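Local coordinates for sulfur oxidation protein SOXB (Thermus thermophilus, PDB 2WDD) that hydrolyses sulfur-sulfur bonds of cysteine S-thiosulfonate groups in the bacterial Sox sulfur-oxidation pathway, with a dinuclear manganese centre, at residues D36-A41 with H286-T291; S162-T167 with V404-T409; Y187-D192 with P197-Y202. One frame throughout, in Å; residues are numbered along the deposited sequence.

Contact 1: D36-A41 with H286-T291; sequences DLHGQA and HTHDLT. With MN (manganese (II) ion), chain G; MN (manganese (II) ion), chain H.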
loop_
_atom_site.group_PDB
_atom_site.type_symbol
_atom_site.label_atom_id
_atom_site.label_comp_id
_atom_site.label_asym_id
_atom_site.label_seq_id
_atom_site.Cartn_x
_atom_site.Cartn_y
_atom_site.Cartn_z
ATOM N N ASP A 36 -4.441 -1.557 -4.070
ATOM C CA ASP A 36 -3.742 -0.472 -3.406
ATOM C C ASP A 36 -3.459 0.756 -4.263
ATOM O O ASP A 36 -2.418 1.411 -4.120
ATOM C CB ASP A 36 -2.468 -1.010 -2.749
ATOM C CG ASP A 36 -2.778 -2.032 -1.656
ATOM O OD1 ASP A 36 -3.029 -1.638 -0.504
ATOM O OD2 ASP A 36 -2.895 -3.228 -1.982
ATOM N N LEU A 37 -4.424 1.105 -5.111
ATOM C CA LEU A 37 -4.313 2.304 -5.943
ATOM C C LEU A 37 -4.179 3.562 -5.079
ATOM O O LEU A 37 -3.554 4.533 -5.495
ATOM C CB LEU A 37 -5.551 2.424 -6.829
ATOM C CG LEU A 37 -5.635 3.591 -7.813
ATOM C CD1 LEU A 37 -4.504 3.573 -8.820
ATOM C CD2 LEU A 37 -6.967 3.568 -8.529
ATOM N N HIS A 38 -4.825 3.555 -3.917
ATOM C CA HIS A 38 -4.771 4.691 -3.008
ATOM C C HIS A 38 -5.116 6.000 -3.722
ATOM O O HIS A 38 -4.421 7.018 -3.605
ATOM C CB HIS A 38 -3.438 4.747 -2.280
ATOM C CG HIS A 38 -3.313 3.731 -1.182
ATOM N ND1 HIS A 38 -3.901 3.890 0.059
ATOM C CD2 HIS A 38 -2.685 2.529 -1.149
ATOM C CE1 HIS A 38 -3.593 2.859 0.824
ATOM N NE2 HIS A 38 -2.877 2.008 0.106
ATOM N N GLY A 39 -6.216 5.938 -4.468
ATOM C CA GLY A 39 -6.802 7.063 -5.177
ATOM C C GLY A 39 -5.928 7.834 -6.146
ATOM O O GLY A 39 -6.258 8.966 -6.519
ATOM N N GLN A 40 -4.817 7.233 -6.568
ATOM C CA GLN A 40 -3.872 7.915 -7.446
ATOM C C GLN A 40 -4.414 8.096 -8.847
ATOM O O GLN A 40 -4.358 7.201 -9.685
ATOM C CB GLN A 40 -2.512 7.230 -7.406
ATOM C CG GLN A 40 -1.870 7.321 -6.014
ATOM C CD GLN A 40 -1.656 8.765 -5.603
ATOM O OE1 GLN A 40 -0.912 9.492 -6.262
ATOM N NE2 GLN A 40 -2.367 9.210 -4.559
ATOM N N ALA A 41 -4.973 9.277 -9.080
ATOM C CA ALA A 41 -5.668 9.557 -10.325
ATOM C C ALA A 41 -4.795 9.862 -11.526
ATOM O O ALA A 41 -5.217 9.682 -12.676
ATOM C CB ALA A 41 -6.663 10.685 -10.102
ATOM N N HIS A 286 -2.554 -5.124 0.151
ATOM C CA HIS A 286 -2.089 -4.609 1.439
ATOM C C HIS A 286 -0.599 -4.349 1.619
ATOM O O HIS A 286 -0.191 -3.299 2.125
ATOM C CB HIS A 286 -2.617 -5.419 2.623
ATOM C CG HIS A 286 -2.285 -4.789 3.944
ATOM N ND1 HIS A 286 -2.767 -3.550 4.308
ATOM C CD2 HIS A 286 -1.435 -5.169 4.927
ATOM C CE1 HIS A 286 -2.249 -3.204 5.473
ATOM N NE2 HIS A 286 -1.443 -4.171 5.876
ATOM N N THR A 287 0.219 -5.334 1.283
ATOM C CA THR A 287 1.651 -5.174 1.463
ATOM C C THR A 287 2.360 -4.477 0.286
ATOM O O THR A 287 3.552 -4.151 0.380
ATOM C CB THR A 287 2.324 -6.500 1.869
ATOM O OG1 THR A 287 1.773 -7.574 1.092
ATOM C CG2 THR A 287 2.088 -6.794 3.356
ATOM N N HIS A 288 1.602 -4.154 -0.762
ATOM C CA HIS A 288 2.118 -3.405 -1.907
ATOM C C HIS A 288 3.284 -4.129 -2.586
ATOM O O HIS A 288 4.198 -3.496 -3.122
ATOM C CB HIS A 288 2.559 -1.995 -1.472
ATOM C CG HIS A 288 1.445 -1.123 -0.961
ATOM N ND1 HIS A 288 1.551 0.251 -0.890
ATOM C CD2 HIS A 288 0.205 -1.426 -0.506
ATOM C CE1 HIS A 288 0.423 0.755 -0.412
ATOM N NE2 HIS A 288 -0.413 -0.239 -0.181
ATOM N N ASP A 289 3.230 -5.461 -2.582
ATOM C CA ASP A 289 4.284 -6.282 -3.180
ATOM C C ASP A 289 4.150 -6.450 -4.691
ATOM O O ASP A 289 3.090 -6.178 -5.275
ATOM C CB ASP A 289 4.271 -7.663 -2.519
ATOM C CG ASP A 289 4.770 -7.623 -1.085
ATOM O OD1 ASP A 289 5.888 -7.111 -0.878
ATOM O OD2 ASP A 289 4.072 -8.109 -0.171
ATOM N N LEU A 290 5.231 -6.940 -5.308
ATOM C CA LEU A 290 5.250 -7.281 -6.734
ATOM C C LEU A 290 5.760 -8.714 -6.867
ATOM O O LEU A 290 6.771 -9.071 -6.254
ATOM C CB LEU A 290 6.171 -6.340 -7.529
ATOM C CG LEU A 290 5.512 -5.031 -7.982
ATOM C CD1 LEU A 290 6.568 -3.966 -8.241
ATOM C CD2 LEU A 290 4.638 -5.262 -9.220
ATOM N N THR A 291 5.042 -9.534 -7.635
ATOM C CA THR A 291 5.433 -10.931 -7.856
ATOM C C THR A 291 5.359 -11.261 -9.355
ATOM O O THR A 291 4.335 -11.740 -9.844
ATOM C CB THR A 291 4.533 -11.905 -7.071
ATOM O OG1 THR A 291 3.162 -11.666 -7.407
ATOM C CG2 THR A 291 4.729 -11.732 -5.582
HETATM MN MN MN G . -2.417 -0.087 0.770
HETATM MN MN MN H . -3.966 -1.888 3.238
HETATM O O HOH W 1 -2.103 -1.281 2.445
#

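Contact 2: S162-T167 with V404-T409; sequences SHWEWT and VRWGTT. With MN (manganese (II) ion), chain H.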
loop_
_atom_site.group_PDB
_atom_site.type_symbol
_atom_site.label_atom_id
_atom_site.label_comp_id
_atom_site.label_asym_id
_atom_site.label_seq_id
_atom_site.Cartn_x
_atom_site.Cartn_y
_atom_site.Cartn_z
ATOM N N SER A 162 -11.575 -4.504 0.940
ATOM C CA SER A 162 -11.291 -3.224 1.577
ATOM C C SER A 162 -10.300 -3.180 2.726
ATOM O O SER A 162 -9.966 -4.185 3.336
ATOM C CB SER A 162 -12.616 -2.673 2.109
ATOM O OG SER A 162 -13.018 -3.409 3.261
ATOM N N HIS A 163 -9.889 -1.950 3.025
ATOM C CA HIS A 163 -9.060 -1.623 4.170
ATOM C C HIS A 163 -9.217 -0.130 4.480
ATOM O O HIS A 163 -10.080 0.248 5.292
ATOM C CB HIS A 163 -7.597 -2.015 3.998
ATOM C CG HIS A 163 -6.704 -1.459 5.069
ATOM N ND1 HIS A 163 -5.335 -1.393 4.935
ATOM C CD2 HIS A 163 -6.992 -0.895 6.269
ATOM C CE1 HIS A 163 -4.813 -0.826 6.010
ATOM N NE2 HIS A 163 -5.799 -0.506 6.833
ATOM N N TRP A 164 -8.442 0.725 3.801
ATOM C CA TRP A 164 -8.508 2.171 4.068
ATOM C C TRP A 164 -9.841 2.809 3.727
ATOM O O TRP A 164 -10.132 3.911 4.175
ATOM C CB TRP A 164 -7.363 2.931 3.388
ATOM C CG TRP A 164 -6.080 2.869 4.168
ATOM C CD1 TRP A 164 -5.133 1.881 4.125
ATOM C CD2 TRP A 164 -5.577 3.866 5.053
ATOM N NE1 TRP A 164 -4.090 2.182 4.972
ATOM C CE2 TRP A 164 -4.341 3.403 5.552
ATOM C CE3 TRP A 164 -6.074 5.095 5.507
ATOM C CZ2 TRP A 164 -3.602 4.120 6.495
ATOM C CZ3 TRP A 164 -5.325 5.807 6.434
ATOM C CH2 TRP A 164 -4.110 5.315 6.916
ATOM N N GLU A 165 -10.655 2.110 2.943
ATOM C CA GLU A 165 -11.985 2.589 2.592
ATOM C C GLU A 165 -12.734 2.998 3.859
ATOM O O GLU A 165 -13.467 3.998 3.879
ATOM C CB GLU A 165 -12.757 1.428 1.957
ATOM C CG GLU A 165 -12.505 1.239 0.462
ATOM C CD GLU A 165 -11.092 0.777 0.101
ATOM O OE1 GLU A 165 -10.459 0.046 0.899
ATOM O OE2 GLU A 165 -10.673 1.096 -1.034
ATOM N N TRP A 166 -12.556 2.213 4.913
ATOM C CA TRP A 166 -13.269 2.472 6.155
ATOM C C TRP A 166 -12.915 3.764 6.867
ATOM O O TRP A 166 -13.614 4.147 7.804
ATOM C CB TRP A 166 -13.168 1.277 7.090
ATOM C CG TRP A 166 -13.827 0.078 6.473
ATOM C CD1 TRP A 166 -13.217 -0.906 5.752
ATOM C CD2 TRP A 166 -15.237 -0.172 6.384
ATOM N NE1 TRP A 166 -14.157 -1.771 5.237
ATOM C CE2 TRP A 166 -15.405 -1.346 5.616
ATOM C CE3 TRP A 166 -16.373 0.471 6.890
ATOM C CZ2 TRP A 166 -16.659 -1.910 5.369
ATOM C CZ3 TRP A 166 -17.619 -0.074 6.616
ATOM C CH2 TRP A 166 -17.750 -1.259 5.873
ATOM N N THR A 167 -11.837 4.431 6.445
ATOM C CA THR A 167 -11.464 5.696 7.079
ATOM C C THR A 167 -12.372 6.821 6.602
ATOM O O THR A 167 -12.249 7.961 7.053
ATOM C CB THR A 167 -9.967 6.036 6.929
ATOM O OG1 THR A 167 -9.645 6.241 5.553
ATOM C CG2 THR A 167 -9.102 4.926 7.515
ATOM N N VAL A 404 3.454 4.356 6.573
ATOM C CA VAL A 404 2.478 3.780 5.656
ATOM C C VAL A 404 3.185 3.406 4.357
ATOM O O VAL A 404 4.246 3.952 4.025
ATOM C CB VAL A 404 1.294 4.723 5.391
ATOM C CG1 VAL A 404 0.463 4.922 6.652
ATOM C CG2 VAL A 404 1.755 6.063 4.781
ATOM N N ARG A 405 2.590 2.471 3.621
ATOM C CA ARG A 405 3.203 2.065 2.359
ATOM C C ARG A 405 2.651 2.796 1.147
ATOM O O ARG A 405 3.125 2.596 0.033
ATOM C CB ARG A 405 3.207 0.543 2.172
ATOM C CG ARG A 405 4.279 -0.137 3.029
ATOM C CD ARG A 405 4.357 -1.648 2.848
ATOM N NE ARG A 405 5.377 -2.195 3.737
ATOM C CZ ARG A 405 5.829 -3.441 3.683
ATOM N NH1 ARG A 405 6.767 -3.833 4.535
ATOM N NH2 ARG A 405 5.330 -4.293 2.796
ATOM N N TRP A 406 1.676 3.685 1.361
ATOM C CA TRP A 406 1.164 4.502 0.264
ATOM C C TRP A 406 1.935 5.834 0.179
ATOM O O TRP A 406 2.592 6.256 1.133
ATOM C CB TRP A 406 -0.335 4.767 0.388
ATOM C CG TRP A 406 -0.842 5.132 1.757
ATOM C CD1 TRP A 406 -1.337 4.268 2.700
ATOM C CD2 TRP A 406 -1.130 6.455 2.244
ATOM N NE1 TRP A 406 -1.859 4.969 3.763
ATOM C CE2 TRP A 406 -1.751 6.313 3.507
ATOM C CE3 TRP A 406 -0.914 7.742 1.739
ATOM C CZ2 TRP A 406 -2.138 7.416 4.277
ATOM C CZ3 TRP A 406 -1.289 8.831 2.504
ATOM C CH2 TRP A 406 -1.902 8.660 3.760
ATOM N N GLY A 407 1.885 6.470 -0.986
ATOM C CA GLY A 407 2.637 7.692 -1.194
ATOM C C GLY A 407 2.990 7.846 -2.663
ATOM O O GLY A 407 2.313 7.316 -3.545
ATOM N N THR A 408 4.059 8.588 -2.927
ATOM C CA THR A 408 4.477 8.860 -4.293
ATOM C C THR A 408 5.966 9.166 -4.235
ATOM O O THR A 408 6.553 9.188 -3.149
ATOM C CB THR A 408 3.617 10.004 -4.877
ATOM O OG1 THR A 408 3.798 10.098 -6.294
ATOM C CG2 THR A 408 3.976 11.328 -4.231
ATOM N N THR A 409 6.583 9.382 -5.386
ATOM C CA THR A 409 8.012 9.651 -5.427
ATOM C C THR A 409 8.261 10.916 -6.245
ATOM O O THR A 409 7.782 11.021 -7.364
ATOM C CB THR A 409 8.766 8.445 -6.049
ATOM O OG1 THR A 409 8.458 7.243 -5.325
ATOM C CG2 THR A 409 10.262 8.676 -6.024
HETATM MN MN MN H . -3.966 -1.888 3.238
HETATM O O HOH W 1 -2.103 -1.281 2.445
#

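Contact 3: Y187-D192 with P197-Y202; sequences YNIVDD and PLFPAY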
loop_
_atom_site.group_PDB
_atom_site.type_symbol
_atom_site.label_atom_id
_atom_site.label_comp_id
_atom_site.label_asym_id
_atom_site.label_seq_id
_atom_site.Cartn_x
_atom_site.Cartn_y
_atom_site.Cartn_z
ATOM N N TYR A 187 -15.670 -12.014 3.607
ATOM C CA TYR A 187 -16.176 -13.069 4.479
ATOM C C TYR A 187 -16.076 -12.626 5.939
ATOM O O TYR A 187 -16.793 -13.136 6.809
ATOM C CB TYR A 187 -15.358 -14.364 4.293
ATOM C CG TYR A 187 -14.097 -14.401 5.141
ATOM C CD1 TYR A 187 -14.110 -14.948 6.424
ATOM C CD2 TYR A 187 -12.929 -13.788 4.706
ATOM C CE1 TYR A 187 -12.977 -14.938 7.225
ATOM C CE2 TYR A 187 -11.797 -13.748 5.510
ATOM C CZ TYR A 187 -11.820 -14.330 6.761
ATOM O OH TYR A 187 -10.699 -14.287 7.557
ATOM N N ASN A 188 -15.176 -11.677 6.209
ATOM C CA ASN A 188 -14.839 -11.311 7.575
ATOM C C ASN A 188 -15.459 -10.099 8.258
ATOM O O ASN A 188 -15.266 -9.925 9.461
ATOM C CB ASN A 188 -13.315 -11.304 7.776
ATOM C CG ASN A 188 -12.604 -10.290 6.890
ATOM O OD1 ASN A 188 -12.926 -10.122 5.707
ATOM N ND2 ASN A 188 -11.628 -9.595 7.471
ATOM N N ILE A 189 -16.154 -9.254 7.509
ATOM C CA ILE A 189 -16.768 -8.070 8.099
ATOM C C ILE A 189 -18.127 -8.511 8.633
ATOM O O ILE A 189 -19.021 -8.852 7.862
ATOM C CB ILE A 189 -16.883 -6.924 7.086
ATOM C CG1 ILE A 189 -15.483 -6.526 6.593
ATOM C CG2 ILE A 189 -17.563 -5.694 7.722
ATOM C CD1 ILE A 189 -15.480 -5.552 5.440
ATOM N N VAL A 190 -18.256 -8.535 9.956
ATOM C CA VAL A 190 -19.484 -9.001 10.593
ATOM C C VAL A 190 -19.931 -8.006 11.647
ATOM O O VAL A 190 -19.156 -7.163 12.097
ATOM C CB VAL A 190 -19.283 -10.406 11.222
ATOM C CG1 VAL A 190 -18.746 -11.400 10.179
ATOM C CG2 VAL A 190 -18.349 -10.338 12.444
ATOM N N ASP A 191 -21.181 -8.126 12.069
ATOM C CA ASP A 191 -21.676 -7.255 13.122
ATOM C C ASP A 191 -21.010 -7.695 14.420
ATOM O O ASP A 191 -20.855 -8.894 14.666
ATOM C CB ASP A 191 -23.186 -7.416 13.261
ATOM C CG ASP A 191 -23.722 -6.642 14.422
ATOM O OD1 ASP A 191 -23.741 -5.401 14.324
ATOM O OD2 ASP A 191 -23.983 -7.266 15.472
ATOM N N ASP A 192 -20.583 -6.738 15.241
ATOM C CA ASP A 192 -19.850 -7.070 16.456
ATOM C C ASP A 192 -20.639 -7.629 17.639
ATOM O O ASP A 192 -20.059 -8.062 18.640
ATOM C CB ASP A 192 -18.904 -5.934 16.871
ATOM C CG ASP A 192 -19.628 -4.753 17.502
ATOM O OD1 ASP A 192 -20.879 -4.726 17.513
ATOM O OD2 ASP A 192 -18.931 -3.835 17.985
ATOM N N PRO A 197 -22.573 -11.797 8.949
ATOM C CA PRO A 197 -21.747 -11.096 7.965
ATOM C C PRO A 197 -22.554 -10.019 7.251
ATOM O O PRO A 197 -23.744 -10.197 6.965
ATOM C CB PRO A 197 -21.350 -12.205 6.983
ATOM C CG PRO A 197 -21.405 -13.462 7.807
ATOM C CD PRO A 197 -22.559 -13.260 8.753
ATOM N N LEU A 198 -21.909 -8.887 6.988
ATOM C CA LEU A 198 -22.567 -7.772 6.327
ATOM C C LEU A 198 -22.529 -7.811 4.805
ATOM O O LEU A 198 -23.336 -7.164 4.158
ATOM C CB LEU A 198 -22.023 -6.443 6.860
ATOM C CG LEU A 198 -22.268 -6.394 8.377
ATOM C CD1 LEU A 198 -21.647 -5.195 9.013
ATOM C CD2 LEU A 198 -23.764 -6.479 8.716
ATOM N N PHE A 199 -21.622 -8.602 4.231
ATOM C CA PHE A 199 -21.490 -8.671 2.781
ATOM C C PHE A 199 -21.357 -10.112 2.337
ATOM O O PHE A 199 -21.039 -10.985 3.140
ATOM C CB PHE A 199 -20.231 -7.918 2.339
ATOM C CG PHE A 199 -20.186 -6.491 2.814
ATOM C CD1 PHE A 199 -21.061 -5.556 2.295
ATOM C CD2 PHE A 199 -19.336 -6.119 3.843
ATOM C CE1 PHE A 199 -21.052 -4.243 2.747
ATOM C CE2 PHE A 199 -19.315 -4.808 4.304
ATOM C CZ PHE A 199 -20.168 -3.868 3.748
ATOM N N PRO A 200 -21.507 -10.357 1.027
ATOM C CA PRO A 200 -21.303 -11.735 0.571
ATOM C C PRO A 200 -19.832 -12.121 0.710
ATOM O O PRO A 200 -18.940 -11.297 0.491
ATOM C CB PRO A 200 -21.690 -11.674 -0.913
ATOM C CG PRO A 200 -22.573 -10.465 -1.042
ATOM C CD PRO A 200 -22.025 -9.482 -0.040
ATOM N N ALA A 201 -19.579 -13.378 1.059
ATOM C CA ALA A 201 -18.207 -13.864 1.211
ATOM C C ALA A 201 -17.577 -14.137 -0.143
ATOM O O ALA A 201 -16.369 -13.972 -0.319
ATOM C CB ALA A 201 -18.181 -15.131 2.047
ATOM N N TYR A 202 -18.383 -14.604 -1.092
ATOM C CA TYR A 202 -17.852 -14.965 -2.403
ATOM C C TYR A 202 -18.892 -14.885 -3.512
ATOM O O TYR A 202 -20.095 -14.757 -3.254
ATOM C CB TYR A 202 -17.274 -16.395 -2.358
ATOM C CG TYR A 202 -18.315 -17.479 -2.122
ATOM C CD1 TYR A 202 -19.089 -17.962 -3.166
ATOM C CD2 TYR A 202 -18.515 -18.010 -0.854
ATOM C CE1 TYR A 202 -20.052 -18.940 -2.953
ATOM C CE2 TYR A 202 -19.485 -18.973 -0.623
ATOM C CZ TYR A 202 -20.243 -19.438 -1.676
ATOM O OH TYR A 202 -21.190 -20.407 -1.438
HETATM O O HOH W 2 -19.043 -9.275 5.234
#

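Contact 1: D36-A41 with H286-T291
Asp-36, His-38 and His-288 converge on one manganese ion, to which Asp-36 gives OD1 at 2.1 Å and each histidine gives NE2. The ion draws these ligand atoms together: Asp-36 OD1 and His-288 NE2 lie 3.0 Å apart, a closeness owed to shared metal binding and not to a bond between them. Around the metal the rings of His-38 and His-288 meet rim to rim with planes 56° apart, neither covering the other's face. Water 1 bridges to the second manganese at 2.1 Å from both ions and donates to the carbonyl O of His-286, at 2.8 Å. His-286 reaches that second ion through ND1, 2.3 Å away; its CG lies anti to the backbone N (chi1 -173°), which carries ND1 to the metal, while the backbone N of the same residue meets the 36-41 loop. That N-H bonds Asp-36 OD2 at 2.9 Å from the syn side, about 25° out of the carboxylate plane, so one carboxylate holds a metal with one oxygen and the neighbouring loop with the other. The spacing Asp-Leu-His in one loop and His-Thr-His in the other matches the signature of the metallophosphatase-like superfamily, in which loops at strand ends supply a two-metal site. Asp-132 completes the set as a ligand of both ions, and His-163 and His-263 join His-286 on the second. Further out, Asn-136 accepts a hydrogen bond from His-38 ND1 and so fixes the ring's rotation with NE2 facing the manganese. A type I' turn from Leu-37 to Gln-40 shapes the loop behind it, and Gln-40 NE2 ties onto the His-38 carbonyl O at 3.2 Å.

Contact 2: S162-T167 with V404-T409
The carbonyl O of Trp-164 is gripped twice by Thr-167, by OG1 at 2.8 Å and by the backbone N at 2.9 Å, which closes a turn of the 3-10 segment that begins at Trp-164. From this turn, directly after a manganese ligand, the indole of Trp-164 reaches across to the 404-409 loop, part of the 5'-nucleotidase C-terminal family region. There the two tryptophans form a T-shaped pair, planes at 84°, with the N-H edge of Trp-406 directed at the face of Trp-164: Trp-406 NE1 lies 3.4 Å from Trp-164 CZ2, offset toward the rim of the ring. Beyond it the benzo edge of Trp-406 follows on, CZ2 meeting Trp-164 CH2. Val-404 braces both rings, its CG1 meeting Trp-164 CZ2 at 4.1 Å and its CG2 sitting over the centre of the Trp-406 ring. With CG between its backbone N and carbonyl carbon (chi1 44°), Trp-406 brings its indole to Trp-164 edge first. Replacing Trp-164 with alanine would probably leave the N-H edge of Trp-406 without the ring it faces and open a gap between the two loops beside the bound sulfate. Trp-164 CD1 also lies over one face of the His-163 ring, whose ND1 binds manganese at 2.2 Å. Behind the ligand, Glu-165 OE1 accepts from His-163 N at 3.0 Å, the N-H pointing nearly straight at it (166°).

Contact 3: Y187-D192 with P197-Y202
Ile-189 pushes its branched side chain against the rim of the Phe-199 ring, CG2 meeting CE2 at 3.9 Å and CD1 touching the same ring carbon at slightly longer range. CG2 comes in near the ring plane, and it can do so because this branch, not CG1, lies anti to the backbone N. Leu-198 flanks the same bump: its CB lies over one face of the Phe-199 ring, and its CD1 lies in loose contact with Ile-189 CG2. Further along, the small methyl of Ala-201 fits beside Tyr-187, CB to CB 3.7 Å, where the tyrosine ring leads off to the helix 240-252. At the other end Val-190 CG1 settles on Pro-197, 3.7 Å from its CA. The chain here doubles back on itself through a single beta bridge of Val-190 with Pro-197, next to the two-stranded antiparallel pairing of 190-191 with 234-235. The carbonyl O of Ile-189 draws several partners. It accepts a nearly straight bond from Leu-198 N at 3.0 Å (173°), takes a CA-H contact from Pro-197, and receives water 2 at 2.7 Å. That water in turn accepts from Phe-199 N at 2.8 Å, linking the two backbones between their close approaches at Val-190/Pro-197 and Tyr-187/Ala-201.

Contacts 1 and 2 lie together near the centre of the molecule, their own centres 8 Å apart, and share one manganese and water 1. Their segments alternate along the chain (36-41, 162-167, 286-291, 404-409); the first three, from distant loops, supply metal ligands, and 404-409 packs beside them. Segments 36-41 and 162-167 follow strands of one six-stranded sheet, 286-291 a strand of the second, and 404-409 comes from the C-terminal part. His-38 CE1 packs on Trp-406 CD1 at 3.3 Å, joining that part to the manganese ligands. Contact 3, between 162-167 and 286-291 in sequence, leads into the second sheet. Its centre is about 22 Å from that of contact 2, yet Ile-189 and Phe-199 touch Trp-166.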